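Gamma-glutamyl-gamma-aminobutyraldehyde dehydrogenase (Burkholderia cenocepacia, PDB 4LIH) probably oxidises aldehydes such as gamma-glutamyl-gamma-aminobutyraldehyde to carboxylic acids, with NAD(P)+ as the electron acceptor. Local coordinates at residues W184-G187 with P188-A192; E422-R425 with I426-T430; A60-G63 with E64-N68. All coordinates share one frame; numbering follows the deposited sequence.

Contact 1: residues W184-G187 with P188-A192; sequences WKFG and PALAA
F186 and L190 meet one helical turn apart through a single apolar pair, L190 CD1 4.1 Å from F186 CB, with that methyl oblique to the phenyl ring. F186 CG sits between its own backbone N and carbonyl carbon (chi1 66°), which turns the ring to stack on W98 and meet F225 edge to face. The L190 branch folds back over the carbonyl of the same phenylalanine, its CG 3.3 Å from F186 O. That oxygen also accepts L190 N at 3.0 Å, with the donor 40° out of the carbonyl plane. The ring of P188 points its CG back at W184 O, 3.0 Å away; lacking an N-H, the proline leaves the helix kinked here. The next bond is regular again, A189 N to K185 O at 3.2 Å, and A191 N to G187 O follows. K185 directs its amine away from this turn, to a salt bridge with D484 and a hydrogen bond to T250, close to the predicted active-site residue E274. The segment is thus a proline-kinked turn of helix 178-191, the crossover helix of a beta-alpha-beta unit between strands 157-172 and 195-199, typical of a Rossmann-like dinucleotide-binding domain.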
loop_
_atom_site.group_PDB
_atom_site.type_symbol
_atom_site.label_atom_id
_atom_site.label_comp_id
_atom_site.label_asym_id
_atom_site.label_seq_id
_atom_site.Cartn_x
_atom_site.Cartn_y
_atom_site.Cartn_z
ATOM N N TRP A 184 -3.031 24.137 0.040
ATOM C CA TRP A 184 -2.285 22.957 0.575
ATOM C C TRP A 184 -2.885 22.457 1.903
ATOM O O TRP A 184 -2.811 21.266 2.217
ATOM C CB TRP A 184 -0.797 23.297 0.806
ATOM C CG TRP A 184 0.017 23.253 -0.427
ATOM C CD1 TRP A 184 -0.448 23.271 -1.712
ATOM C CD2 TRP A 184 1.443 23.188 -0.522
ATOM N NE1 TRP A 184 0.604 23.246 -2.598
ATOM C CE2 TRP A 184 1.773 23.174 -1.894
ATOM C CE3 TRP A 184 2.480 23.169 0.425
ATOM C CZ2 TRP A 184 3.105 23.127 -2.362
ATOM C CZ3 TRP A 184 3.814 23.081 -0.040
ATOM C CH2 TRP A 184 4.097 23.082 -1.422
ATOM N N LYS A 185 -3.440 23.380 2.683
ATOM C CA LYS A 185 -4.241 23.016 3.859
ATOM C C LYS A 185 -5.661 22.590 3.500
ATOM O O LYS A 185 -6.079 21.488 3.841
ATOM C CB LYS A 185 -4.318 24.137 4.898
ATOM C CG LYS A 185 -3.002 24.789 5.323
ATOM C CD LYS A 185 -1.901 23.839 5.692
ATOM C CE LYS A 185 -0.703 24.645 6.145
ATOM N NZ LYS A 185 0.508 23.801 6.298
ATOM N N PHE A 186 -6.431 23.436 2.825
ATOM C CA PHE A 186 -7.864 23.135 2.678
ATOM C C PHE A 186 -8.189 22.042 1.645
ATOM O O PHE A 186 -9.256 21.438 1.704
ATOM C CB PHE A 186 -8.707 24.414 2.463
ATOM C CG PHE A 186 -8.457 25.161 1.172
ATOM C CD1 PHE A 186 -8.732 24.592 -0.071
ATOM C CD2 PHE A 186 -8.070 26.498 1.198
ATOM C CE1 PHE A 186 -8.539 25.315 -1.226
ATOM C CE2 PHE A 186 -7.885 27.222 0.039
ATOM C CZ PHE A 186 -8.133 26.642 -1.178
ATOM N N GLY A 187 -7.331 21.874 0.666
ATOM C CA GLY A 187 -7.470 20.785 -0.334
ATOM C C GLY A 187 -7.573 19.427 0.316
ATOM O O GLY A 187 -8.616 18.761 0.249
ATOM N N PRO A 188 -6.528 19.029 1.042
ATOM C CA PRO A 188 -6.687 17.728 1.737
ATOM C C PRO A 188 -7.701 17.725 2.899
ATOM O O PRO A 188 -8.410 16.733 3.111
ATOM C CB PRO A 188 -5.288 17.463 2.272
ATOM C CG PRO A 188 -4.574 18.785 2.272
ATOM C CD PRO A 188 -5.137 19.529 1.085
ATOM N N ALA A 189 -7.734 18.796 3.704
ATOM C CA ALA A 189 -8.652 18.776 4.856
ATOM C C ALA A 189 -10.105 18.575 4.385
ATOM O O ALA A 189 -10.836 17.817 5.003
ATOM C CB ALA A 189 -8.531 20.038 5.713
ATOM N N LEU A 190 -10.510 19.271 3.322
ATOM C CA LEU A 190 -11.911 19.224 2.867
ATOM C C LEU A 190 -12.185 17.913 2.171
ATOM O O LEU A 190 -13.257 17.383 2.265
ATOM C CB LEU A 190 -12.242 20.373 1.919
ATOM C CG LEU A 190 -12.365 21.718 2.619
ATOM C CD1 LEU A 190 -12.331 22.815 1.582
ATOM C CD2 LEU A 190 -13.623 21.794 3.513
ATOM N N ALA A 191 -11.189 17.385 1.472
ATOM C CA ALA A 191 -11.411 16.144 0.737
ATOM C C ALA A 191 -11.760 15.055 1.731
ATOM O O ALA A 191 -12.603 14.200 1.456
ATOM C CB ALA A 191 -10.169 15.812 -0.050
ATOM N N ALA A 192 -11.093 15.086 2.899
ATOM C CA ALA A 192 -11.316 14.099 3.961
ATOM C C ALA A 192 -12.726 14.230 4.631
ATOM O O ALA A 192 -13.231 13.317 5.294
ATOM C CB ALA A 192 -10.185 14.207 4.963
#

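Contact 2: residues E422-R425 with I426-T430; sequences EAVR and IANDT
E422 and I426 run alongside each other on successive turns of helix 420-428, with E422 CG 3.9 Å from I426 CD1. The same glutamate stretches out beyond CG, which itself stands opposite the backbone N (chi1 175°); of its side chain, CG does the touching. On another flank V424 and N428 repeat the pattern: V424 CG1 lies 3.7 Å from N428 ND2, a methyl beside an amide nitrogen. R425 was modelled in two conformers, and in one of them the guanidinium lies near E422 CA, a placement that remains doubtful.

Backbone bonds of the i to i+4 kind hold these pairs in step. I426 N reaches E422 O at 2.9 Å and is nearly straight, 170° at the hydrogen; A427 N binds A423 O at 2.8 Å, and N428 N binds V424 O at 2.9 Å. Beyond N428 the chain leaves the helix through an inverse gamma turn centred on D429.

Farther out, E422 OE1 takes the backbone N-H of D418, while the N428 amide bridges R454 N and R452 O. A423 and A427 pack on I282 of strand 280-283, and R314 binds the carbonyls of I426 and A427. The chemistry is divided by position: alanines face the sheet, E422 lends its CG methylene to I426, whereas N428 sets its amide nitrogen beside the V424 methyl, and E422 OE1 and both ends of the N428 amide are held by main-chain groups. R314, reaching over from strand 314-318 to the last carbonyls of the helix, would probably offset their partial negative charge.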
loop_
_atom_site.group_PDB
_atom_site.type_symbol
_atom_site.label_atom_id
_atom_site.label_comp_id
_atom_site.label_asym_id
_atom_site.label_seq_id
_atom_site.Cartn_x
_atom_site.Cartn_y
_atom_site.Cartn_z
ATOM N N GLU A 422 32.660 17.309 3.867
ATOM C CA GLU A 422 32.594 18.657 4.437
ATOM C C GLU A 422 31.282 19.348 4.028
ATOM O O GLU A 422 30.651 20.007 4.853
ATOM C CB GLU A 422 33.773 19.484 3.923
ATOM C CG GLU A 422 33.775 20.932 4.333
ATOM C CD GLU A 422 34.929 21.730 3.742
ATOM O OE1 GLU A 422 35.622 21.283 2.806
ATOM O OE2 GLU A 422 35.137 22.850 4.231
ATOM N N ALA A 423 30.890 19.219 2.756
ATOM C CA ALA A 423 29.674 19.931 2.278
ATOM C C ALA A 423 28.466 19.359 3.000
ATOM O O ALA A 423 27.518 20.099 3.360
ATOM C CB ALA A 423 29.501 19.819 0.782
ATOM N N VAL A 424 28.480 18.053 3.173
ATOM C CA VAL A 424 27.378 17.393 3.879
ATOM C C VAL A 424 27.322 17.850 5.338
ATOM O O VAL A 424 26.233 18.155 5.856
ATOM C CB VAL A 424 27.402 15.860 3.748
ATOM C CG1 VAL A 424 26.388 15.227 4.711
ATOM C CG2 VAL A 424 27.109 15.432 2.318
ATOM N N ARG A 425 28.484 17.914 5.996
ATOM C CA ARG A 425 28.555 18.376 7.376
ATOM C C ARG A 425 28.015 19.808 7.508
ATOM O O ARG A 425 27.198 20.073 8.369
ATOM C CB ARG A 425 29.986 18.267 7.928
ATOM C CG ARG A 425 30.439 16.829 8.162
ATOM C CD ARG A 425 31.790 16.727 8.843
ATOM N NE ARG A 425 32.741 17.727 8.368
ATOM C CZ ARG A 425 33.784 17.468 7.593
ATOM N NH1 ARG A 425 34.015 16.243 7.169
ATOM N NH2 ARG A 425 34.592 18.441 7.238
ATOM N N ILE A 426 28.431 20.709 6.622
ATOM C CA ILE A 426 27.921 22.095 6.627
ATOM C C ILE A 426 26.395 22.122 6.352
ATOM O O ILE A 426 25.636 22.802 7.041
ATOM C CB ILE A 426 28.690 22.965 5.592
ATOM C CG1 ILE A 426 30.172 23.116 6.011
ATOM C CG2 ILE A 426 28.024 24.332 5.433
ATOM C CD1 ILE A 426 31.034 23.711 4.907
ATOM N N ALA A 427 25.963 21.340 5.361
ATOM C CA ALA A 427 24.559 21.289 4.978
ATOM C C ALA A 427 23.722 20.928 6.197
ATOM O O ALA A 427 22.761 21.628 6.491
ATOM C CB ALA A 427 24.338 20.285 3.875
ATOM N N ASN A 428 24.139 19.906 6.940
ATOM C CA ASN A 428 23.307 19.413 8.040
ATOM C C ASN A 428 23.496 20.197 9.339
ATOM O O ASN A 428 22.818 19.915 10.312
ATOM C CB ASN A 428 23.604 17.948 8.324
ATOM C CG ASN A 428 23.044 17.019 7.266
ATOM O OD1 ASN A 428 22.030 17.308 6.641
ATOM N ND2 ASN A 428 23.685 15.861 7.106
ATOM N N ASP A 429 24.455 21.118 9.374
ATOM C CA ASP A 429 24.795 21.847 10.617
ATOM C C ASP A 429 23.853 23.030 10.746
ATOM O O ASP A 429 24.232 24.186 10.504
ATOM C CB ASP A 429 26.228 22.336 10.607
ATOM C CG ASP A 429 26.690 22.927 11.958
ATOM O OD1 ASP A 429 26.035 22.741 13.024
ATOM O OD2 ASP A 429 27.760 23.564 11.926
ATOM N N THR A 430 22.631 22.725 11.128
ATOM C CA THR A 430 21.582 23.707 11.228
ATOM C C THR A 430 20.433 23.096 12.036
ATOM O O THR A 430 20.254 21.875 12.023
ATOM C CB THR A 430 21.107 24.177 9.830
ATOM O OG1 THR A 430 20.060 25.116 9.981
ATOM C CG2 THR A 430 20.624 23.037 8.980
#

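Contact 3: residues A60-G63 with E64-N68; sequences ADCG and EADVN
D66 reaches back from the first turn of helix 64-80 to the residue before it, its OD2 accepting G63 N at 3.2 Å. The bond is almost straight, 173° at the hydrogen, and uses the anti lone pair of OD2, the one turned away from the other oxygen. Its chi1 of -46° sets the carboxylate beside the aspartate's own backbone N, and chi2 near -75° turns the group so that one oxygen serves the glycine while OD1 serves the N-H of H40 in a loop. Two main-chain N-H groups therefore share this buried carboxylate, one at each oxygen. A main-chain bond runs alongside it: V67 N gives to G63 O at 3.0 Å.

G63 is the N-cap residue, lying between strand 55-60 and the helix. With D66 at N3 bonded back to the N-cap N-H, the geometry resembles the reciprocal half of a capping box; glycine has no side chain to supply the other half.

Apolar and van der Waals contacts complete the junction. C62 comes up alongside the aspartate stem, with C62 SG 3.7 Å from D66 CB and C62 CB likewise 3.7 Å from that methylene. C62 also touches V228, and its backbone is hydrogen-bonded to P229. V67 places CG2 3.5 Å from G63 O, beside the acceptor of its own backbone bond, and continues onto P234 and L238 of helix 232-240, where E64 also rests on L237.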
loop_
_atom_site.group_PDB
_atom_site.type_symbol
_atom_site.label_atom_id
_atom_site.label_comp_id
_atom_site.label_asym_id
_atom_site.label_seq_id
_atom_site.Cartn_x
_atom_site.Cartn_y
_atom_site.Cartn_z
ATOM N N ALA A 60 -12.359 42.931 6.721
ATOM C CA ALA A 60 -12.848 42.595 8.056
ATOM C C ALA A 60 -11.675 42.292 9.003
ATOM O O ALA A 60 -10.849 41.510 8.681
ATOM C CB ALA A 60 -13.785 41.406 7.975
ATOM N N ASP A 61 -11.652 42.917 10.176
ATOM C CA ASP A 61 -10.680 42.591 11.205
ATOM C C ASP A 61 -11.317 41.752 12.329
ATOM O O ASP A 61 -11.834 42.301 13.330
ATOM C CB ASP A 61 -10.065 43.855 11.772
ATOM C CG ASP A 61 -8.990 43.549 12.781
ATOM O OD1 ASP A 61 -8.085 42.747 12.467
ATOM O OD2 ASP A 61 -9.068 44.110 13.880
ATOM N N CYS A 62 -11.261 40.417 12.176
ATOM C CA CYS A 62 -11.998 39.551 13.072
ATOM C C CYS A 62 -11.408 39.400 14.449
ATOM O O CYS A 62 -10.196 39.412 14.660
ATOM C CB CYS A 62 -12.257 38.167 12.446
ATOM S SG CYS A 62 -13.341 38.297 11.000
ATOM N N GLY A 63 -12.306 39.253 15.401
ATOM C CA GLY A 63 -11.941 38.956 16.770
ATOM C C GLY A 63 -12.699 37.742 17.246
ATOM O O GLY A 63 -13.131 36.896 16.448
ATOM N N GLU A 64 -12.839 37.628 18.565
ATOM C CA GLU A 64 -13.423 36.430 19.137
ATOM C C GLU A 64 -14.866 36.159 18.729
ATOM O O GLU A 64 -15.233 35.004 18.478
ATOM C CB GLU A 64 -13.243 36.416 20.666
ATOM C CG GLU A 64 -13.378 35.018 21.213
ATOM C CD GLU A 64 -12.978 34.876 22.655
ATOM O OE1 GLU A 64 -12.059 35.603 23.137
ATOM O OE2 GLU A 64 -13.616 34.009 23.296
ATOM N N ALA A 65 -15.707 37.174 18.600
ATOM C CA ALA A 65 -17.093 36.875 18.258
ATOM C C ALA A 65 -17.119 36.159 16.927
ATOM O O ALA A 65 -17.828 35.167 16.752
ATOM C CB ALA A 65 -17.960 38.132 18.195
ATOM N N ASP A 66 -16.325 36.667 15.992
ATOM C CA ASP A 66 -16.308 36.130 14.622
ATOM C C ASP A 66 -15.645 34.763 14.506
ATOM O O ASP A 66 -16.140 33.908 13.784
ATOM C CB ASP A 66 -15.624 37.108 13.665
ATOM C CG ASP A 66 -16.100 38.542 13.854
ATOM O OD1 ASP A 66 -17.196 38.832 13.437
ATOM O OD2 ASP A 66 -15.388 39.373 14.452
ATOM N N VAL A 67 -14.514 34.573 15.185
ATOM C CA VAL A 67 -13.875 33.242 15.256
ATOM C C VAL A 67 -14.903 32.270 15.836
ATOM O O VAL A 67 -15.115 31.191 15.275
ATOM C CB VAL A 67 -12.614 33.233 16.124
ATOM C CG1 VAL A 67 -12.182 31.803 16.446
ATOM C CG2 VAL A 67 -11.483 33.966 15.401
ATOM N N ASN A 68 -15.583 32.664 16.921
ATOM C CA ASN A 68 -16.548 31.757 17.528
ATOM C C ASN A 68 -17.709 31.417 16.596
ATOM O O ASN A 68 -18.124 30.265 16.554
ATOM C CB ASN A 68 -17.096 32.291 18.845
ATOM C CG ASN A 68 -16.150 32.102 20.004
ATOM O OD1 ASN A 68 -15.154 31.349 19.963
ATOM N ND2 ASN A 68 -16.467 32.807 21.079
#

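From the N terminus, contact 3 comes first: residues 60-68 turn the chain out of strand 55-60 into helix 64-80, against helix 232-240. Contact 1 follows within helix 178-191, between strands 157-172 and 195-199, and contact 2 lies within helix 420-428, beside the second large sheet. Each joins neighbouring residues, so none closes a long loop; they run in series, without nesting or crossing. No two touch: the centres of contacts 1 and 3 are about 23 Å apart, those of contacts 1 and 2 about 35 Å, and those of contacts 2 and 3, on opposite sides of the chain's centre, about 45 Å.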